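Local coordinates for vaginolysin (Gardnerella vaginalis, PDB 5IMY), which is a pore-forming toxin of the cholesterol-dependent cytolysin family that probably binds cholesterol and lyses host cells, and is one of the cytolysins that respond to human CD59, at residues S77-V81 with P347-T352; A164-Q168 with F214-Y218. One frame throughout, in Å; residues are numbered along the deposited sequence.

Interaction 1. Residues S77-V81 with P347-T352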
loop_
_atom_site.group_PDB
_atom_site.type_symbol
_atom_site.label_atom_id
_atom_site.label_comp_id
_atom_site.label_asym_id
_atom_site.label_seq_id
_atom_site.Cartn_x
_atom_site.Cartn_y
_atom_site.Cartn_z
ATOM N N SER A 77 -33.086 -3.667 -12.468
ATOM C CA SER A 77 -34.498 -3.773 -12.817
ATOM C C SER A 77 -34.946 -5.223 -12.912
ATOM O O SER A 77 -36.093 -5.485 -13.295
ATOM C CB SER A 77 -34.774 -3.060 -14.144
ATOM O OG SER A 77 -34.265 -3.808 -15.234
ATOM N N ASN A 78 -34.074 -6.167 -12.573
ATOM C CA ASN A 78 -34.327 -7.595 -12.732
ATOM C C ASN A 78 -34.499 -8.189 -11.336
ATOM O O ASN A 78 -33.538 -8.643 -10.713
ATOM C CB ASN A 78 -33.180 -8.251 -13.499
ATOM C CG ASN A 78 -33.500 -9.663 -13.939
ATOM O OD1 ASN A 78 -33.084 -10.631 -13.306
ATOM N ND2 ASN A 78 -34.244 -9.787 -15.032
ATOM N N LEU A 79 -35.736 -8.182 -10.847
ATOM C CA LEU A 79 -36.034 -8.612 -9.488
ATOM C C LEU A 79 -36.257 -10.117 -9.435
ATOM O O LEU A 79 -36.809 -10.716 -10.360
ATOM C CB LEU A 79 -37.271 -7.892 -8.949
ATOM C CG LEU A 79 -37.116 -6.395 -8.677
ATOM C CD1 LEU A 79 -37.255 -5.586 -9.959
ATOM C CD2 LEU A 79 -38.131 -5.936 -7.636
ATOM N N SER A 80 -35.830 -10.720 -8.330
ATOM C CA SER A 80 -35.922 -12.162 -8.167
ATOM C C SER A 80 -37.341 -12.583 -7.807
ATOM O O SER A 80 -38.064 -11.876 -7.099
ATOM C CB SER A 80 -34.960 -12.645 -7.081
ATOM O OG SER A 80 -33.612 -12.470 -7.474
ATOM N N VAL A 81 -37.735 -13.749 -8.310
ATOM C CA VAL A 81 -38.994 -14.388 -7.947
ATOM C C VAL A 81 -38.706 -15.407 -6.854
ATOM O O VAL A 81 -37.749 -16.185 -6.957
ATOM C CB VAL A 81 -39.655 -15.053 -9.168
ATOM C CG1 VAL A 81 -40.897 -15.835 -8.756
ATOM C CG2 VAL A 81 -40.012 -14.004 -10.210
ATOM N N PRO A 347 -40.896 -19.338 -12.818
ATOM C CA PRO A 347 -40.440 -17.948 -12.907
ATOM C C PRO A 347 -39.279 -17.706 -11.956
ATOM O O PRO A 347 -39.289 -18.160 -10.809
ATOM C CB PRO A 347 -41.679 -17.136 -12.512
ATOM C CG PRO A 347 -42.514 -18.077 -11.714
ATOM C CD PRO A 347 -42.269 -19.436 -12.291
ATOM N N ILE A 348 -38.266 -16.991 -12.447
ATOM C CA ILE A 348 -37.048 -16.762 -11.678
ATOM C C ILE A 348 -36.832 -15.270 -11.466
ATOM O O ILE A 348 -36.208 -14.858 -10.482
ATOM C CB ILE A 348 -35.826 -17.398 -12.367
ATOM C CG1 ILE A 348 -35.739 -16.948 -13.829
ATOM C CG2 ILE A 348 -35.896 -18.917 -12.267
ATOM C CD1 ILE A 348 -34.473 -17.399 -14.538
ATOM N N ALA A 349 -37.344 -14.449 -12.381
ATOM C CA ALA A 349 -37.148 -13.011 -12.289
ATOM C C ALA A 349 -38.327 -12.297 -12.934
ATOM O O ALA A 349 -39.035 -12.857 -13.775
ATOM C CB ALA A 349 -35.839 -12.579 -12.959
ATOM N N TYR A 350 -38.531 -11.047 -12.526
ATOM C CA TYR A 350 -39.573 -10.217 -13.107
ATOM C C TYR A 350 -39.089 -8.778 -13.187
ATOM O O TYR A 350 -38.246 -8.342 -12.398
ATOM C CB TYR A 350 -40.884 -10.292 -12.305
ATOM C CG TYR A 350 -40.834 -9.677 -10.923
ATOM C CD1 TYR A 350 -41.394 -8.429 -10.677
ATOM C CD2 TYR A 350 -40.249 -10.352 -9.859
ATOM C CE1 TYR A 350 -41.362 -7.867 -9.413
ATOM C CE2 TYR A 350 -40.211 -9.795 -8.593
ATOM C CZ TYR A 350 -40.769 -8.555 -8.376
ATOM O OH TYR A 350 -40.735 -7.999 -7.119
ATOM N N THR A 351 -39.627 -8.052 -14.161
ATOM C CA THR A 351 -39.311 -6.650 -14.386
ATOM C C THR A 351 -40.592 -5.832 -14.296
ATOM O O THR A 351 -41.651 -6.271 -14.756
ATOM C CB THR A 351 -38.659 -6.445 -15.759
ATOM O OG1 THR A 351 -37.489 -7.264 -15.863
ATOM C CG2 THR A 351 -38.274 -4.985 -15.968
ATOM N N THR A 352 -40.493 -4.649 -13.698
ATOM C CA THR A 352 -41.616 -3.729 -13.607
ATOM C C THR A 352 -41.339 -2.487 -14.443
ATOM O O THR A 352 -40.195 -2.045 -14.571
ATOM C CB THR A 352 -41.892 -3.312 -12.157
ATOM O OG1 THR A 352 -40.811 -2.506 -11.670
ATOM C CG2 THR A 352 -42.063 -4.532 -11.263
HETATM O O HOH W 1 -38.100 -3.675 -12.284
HETATM O O HOH W 2 -34.766 -6.627 -16.494
#

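Interaction 2. Residues A164-Q168 with F214-Y218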
loop_
_atom_site.group_PDB
_atom_site.type_symbol
_atom_site.label_atom_id
_atom_site.label_comp_id
_atom_site.label_asym_id
_atom_site.label_seq_id
_atom_site.Cartn_x
_atom_site.Cartn_y
_atom_site.Cartn_z
ATOM N N ALA A 164 -31.319 -22.983 -25.831
ATOM C CA ALA A 164 -30.305 -22.821 -24.801
ATOM C C ALA A 164 -30.607 -21.571 -23.989
ATOM O O ALA A 164 -31.055 -20.556 -24.532
ATOM C CB ALA A 164 -28.907 -22.725 -25.411
ATOM N N ALA A 165 -30.362 -21.650 -22.685
ATOM C CA ALA A 165 -30.677 -20.548 -21.791
ATOM C C ALA A 165 -29.657 -19.428 -21.926
ATOM O O ALA A 165 -28.449 -19.672 -21.979
ATOM C CB ALA A 165 -30.710 -21.031 -20.341
ATOM N N ARG A 166 -30.151 -18.194 -21.989
ATOM C CA ARG A 166 -29.289 -17.045 -21.759
ATOM C C ARG A 166 -28.924 -17.012 -20.283
ATOM O O ARG A 166 -29.809 -16.969 -19.421
ATOM C CB ARG A 166 -29.978 -15.745 -22.158
ATOM C CG ARG A 166 -29.116 -14.509 -21.911
ATOM C CD ARG A 166 -29.964 -13.286 -21.634
ATOM N NE ARG A 166 -30.886 -13.030 -22.730
ATOM C CZ ARG A 166 -30.523 -12.499 -23.890
ATOM N NH1 ARG A 166 -29.251 -12.172 -24.096
ATOM N NH2 ARG A 166 -31.432 -12.304 -24.837
ATOM N N MET A 167 -27.632 -17.037 -19.991
ATOM C CA MET A 167 -27.157 -17.093 -18.621
ATOM C C MET A 167 -26.597 -15.740 -18.210
ATOM O O MET A 167 -25.925 -15.067 -18.997
ATOM C CB MET A 167 -26.091 -18.177 -18.460
ATOM C CG MET A 167 -26.282 -19.041 -17.229
ATOM S SD MET A 167 -25.025 -18.750 -15.981
ATOM C CE MET A 167 -24.161 -20.315 -16.044
ATOM N N GLN A 168 -26.897 -15.344 -16.977
ATOM C CA GLN A 168 -26.366 -14.126 -16.392
ATOM C C GLN A 168 -26.096 -14.395 -14.923
ATOM O O GLN A 168 -26.855 -15.119 -14.270
ATOM C CB GLN A 168 -27.340 -12.949 -16.556
ATOM C CG GLN A 168 -28.564 -13.018 -15.652
ATOM C CD GLN A 168 -29.743 -12.241 -16.207
ATOM O OE1 GLN A 168 -29.589 -11.421 -17.113
ATOM N NE2 GLN A 168 -30.931 -12.500 -15.669
ATOM N N PHE A 214 -26.819 -17.311 -9.975
ATOM C CA PHE A 214 -26.878 -17.766 -11.359
ATOM C C PHE A 214 -28.328 -17.809 -11.817
ATOM O O PHE A 214 -29.177 -18.411 -11.150
ATOM C CB PHE A 214 -26.246 -19.150 -11.518
ATOM C CG PHE A 214 -24.752 -19.147 -11.441
ATOM C CD1 PHE A 214 -23.988 -18.804 -12.545
ATOM C CD2 PHE A 214 -24.105 -19.494 -10.269
ATOM C CE1 PHE A 214 -22.611 -18.802 -12.477
ATOM C CE2 PHE A 214 -22.728 -19.495 -10.196
ATOM C CZ PHE A 214 -21.979 -19.149 -11.301
ATOM N N LYS A 215 -28.606 -17.170 -12.950
ATOM C CA LYS A 215 -29.931 -17.170 -13.556
ATOM C C LYS A 215 -29.821 -17.710 -14.972
ATOM O O LYS A 215 -29.132 -17.124 -15.814
ATOM C CB LYS A 215 -30.537 -15.766 -13.563
ATOM C CG LYS A 215 -31.289 -15.423 -12.291
ATOM C CD LYS A 215 -31.677 -13.958 -12.244
ATOM C CE LYS A 215 -32.482 -13.653 -10.995
ATOM N NZ LYS A 215 -32.608 -12.192 -10.747
ATOM N N GLN A 216 -30.498 -18.827 -15.230
ATOM C CA GLN A 216 -30.574 -19.425 -16.557
ATOM C C GLN A 216 -31.992 -19.218 -17.075
ATOM O O GLN A 216 -32.942 -19.822 -16.563
ATOM C CB GLN A 216 -30.208 -20.905 -16.508
ATOM C CG GLN A 216 -28.929 -21.189 -15.735
ATOM C CD GLN A 216 -28.421 -22.601 -15.936
ATOM O OE1 GLN A 216 -28.728 -23.503 -15.155
ATOM N NE2 GLN A 216 -27.636 -22.801 -16.988
ATOM N N THR A 217 -32.136 -18.357 -18.078
ATOM C CA THR A 217 -33.438 -18.008 -18.632
ATOM C C THR A 217 -33.661 -18.794 -19.918
ATOM O O THR A 217 -32.896 -18.652 -20.876
ATOM C CB THR A 217 -33.531 -16.506 -18.902
ATOM O OG1 THR A 217 -33.338 -15.784 -17.680
ATOM C CG2 THR A 217 -34.894 -16.143 -19.487
ATOM N N TYR A 218 -34.714 -19.612 -19.936
ATOM C CA TYR A 218 -35.106 -20.307 -21.156
ATOM C C TYR A 218 -35.952 -19.417 -22.054
ATOM O O TYR A 218 -35.741 -19.376 -23.271
ATOM C CB TYR A 218 -35.880 -21.577 -20.809
ATOM C CG TYR A 218 -35.108 -22.557 -19.960
ATOM C CD1 TYR A 218 -33.808 -22.923 -20.283
ATOM C CD2 TYR A 218 -35.678 -23.111 -18.827
ATOM C CE1 TYR A 218 -33.102 -23.817 -19.500
ATOM C CE2 TYR A 218 -34.983 -24.000 -18.035
ATOM C CZ TYR A 218 -33.696 -24.353 -18.376
ATOM O OH TYR A 218 -33.008 -25.243 -17.586
HETATM O O HOH W 3 -30.731 -15.178 -17.165
#

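Interaction 1. Residues S77-V81 with P347-T352
A very short strand, residues 79-80, is added antiparallel to the flank of strand 347-354 in the large bent sheet of the cytolysin. At the far side of strand 347-354, Ile348 and Ala349 together face Ala260 in a classic beta bulge. The pairing rests on three backbone bonds: Leu79 N to Tyr350 O (3.0 Å), Tyr350 N to Leu79 O (2.8 Å) and Val81 N to Ile348 O (2.9 Å). One prominent bump is the Tyr350 ring, whose flat face receives the CB of Leu79 in a CH-pi contact, 3.8 Å from the ring centroid. Beside its edge, near the ring plane, lie Val81, with CG2 3.7 Å from Tyr350 CD2, and the carbonyl O of Ser80. Tyrosine suits this place because its greasy ring packs while its hydroxyl bonds to Asn104. Beta-branched Val81 points into the other strand and also meets Pro347, CG1 to CG at 4.0 Å. On the opposite face, Ser80 and Ala349 form a non-hydrogen-bonded pair of small residues, and Ala349 leaves a shallow hollow in which Asn78 OD1 lies 3.4 Å from Ala349 CB; that oxygen is also bonded to Lys215. Towards Ser77 the backbones part, and water fills the gap: one molecule donates to Ser77 O (2.9 Å) and accepts from Thr352 N (2.9 Å).

Interaction 2. Residues A164-Q168 with F214-Y218
Met167 sets its sulfur against the rim of the Phe214 ring, a Met-aromatic contact in which SD lies 3.6 Å from Phe214 CD1 and near the ring plane. A long, flexible thioether suits the spot: it reaches past its direct partner Gln216, touching that side chain on the way (Met167 CG to Gln216 CG, 3.7 Å). Helix 326-335 packs against this same face, Ile333 meeting Met167 and Leu329 meeting Phe214. Further along, Ala165 is small enough to sit close to Tyr218, CB to CD1 at 3.6 Å. The backbones are antiparallel strands, running at 164°, with Arg166 opposite Thr217 and Gln168 opposite Lys215 as hydrogen-bonded pairs. Strands 166-173 and 208-223 are neighbours in the core antiparallel sheet; as in related cytolysins, the short helices between them (177-184, 188-191 and 199-203) probably unfurl into a membrane-spanning hairpin when the pore forms. Bonds from Thr217 N to Arg166 O (3.0 Å), Gln168 N to Lys215 O (3.1 Å) and Lys215 N to Gln168 O (3.0 Å) are well aligned; that from Arg166 N to Thr217 O (3.0 Å) is weak, close to the corner the chain turns at Tyr218. On the face of Arg166, Thr217, Gln168 and Lys215, Thr217 has a short side chain whose hydroxyl stays near the backbone, and a water bonded to its OG1 at 2.7 Å also donates to Arg166 O (3.0 Å) and Lys215 O (2.9 Å).

Overall arrangement
Interaction 2 is nested along the chain within the long loop that interaction 1 closes, and both belong to the same sheet: strand 253-261 pairs with 347-354 of the first and with 208-223 of the second. Their centres are 13 Å apart, yet they touch directly. Lys215 sends its amino group to the other contact, with NZ 3.0 Å from Asn78 OD1 in a probable hydrogen bond and 3.4 Å from Ser80 OG in a weaker approach. A packing contact joins them too, the Ile348 CD1 methyl lying 3.5 Å from the backbone oxygen of Gln216, Gln216 O. CD59 touches none of the four segments, so both contacts lie within the toxin chain itself.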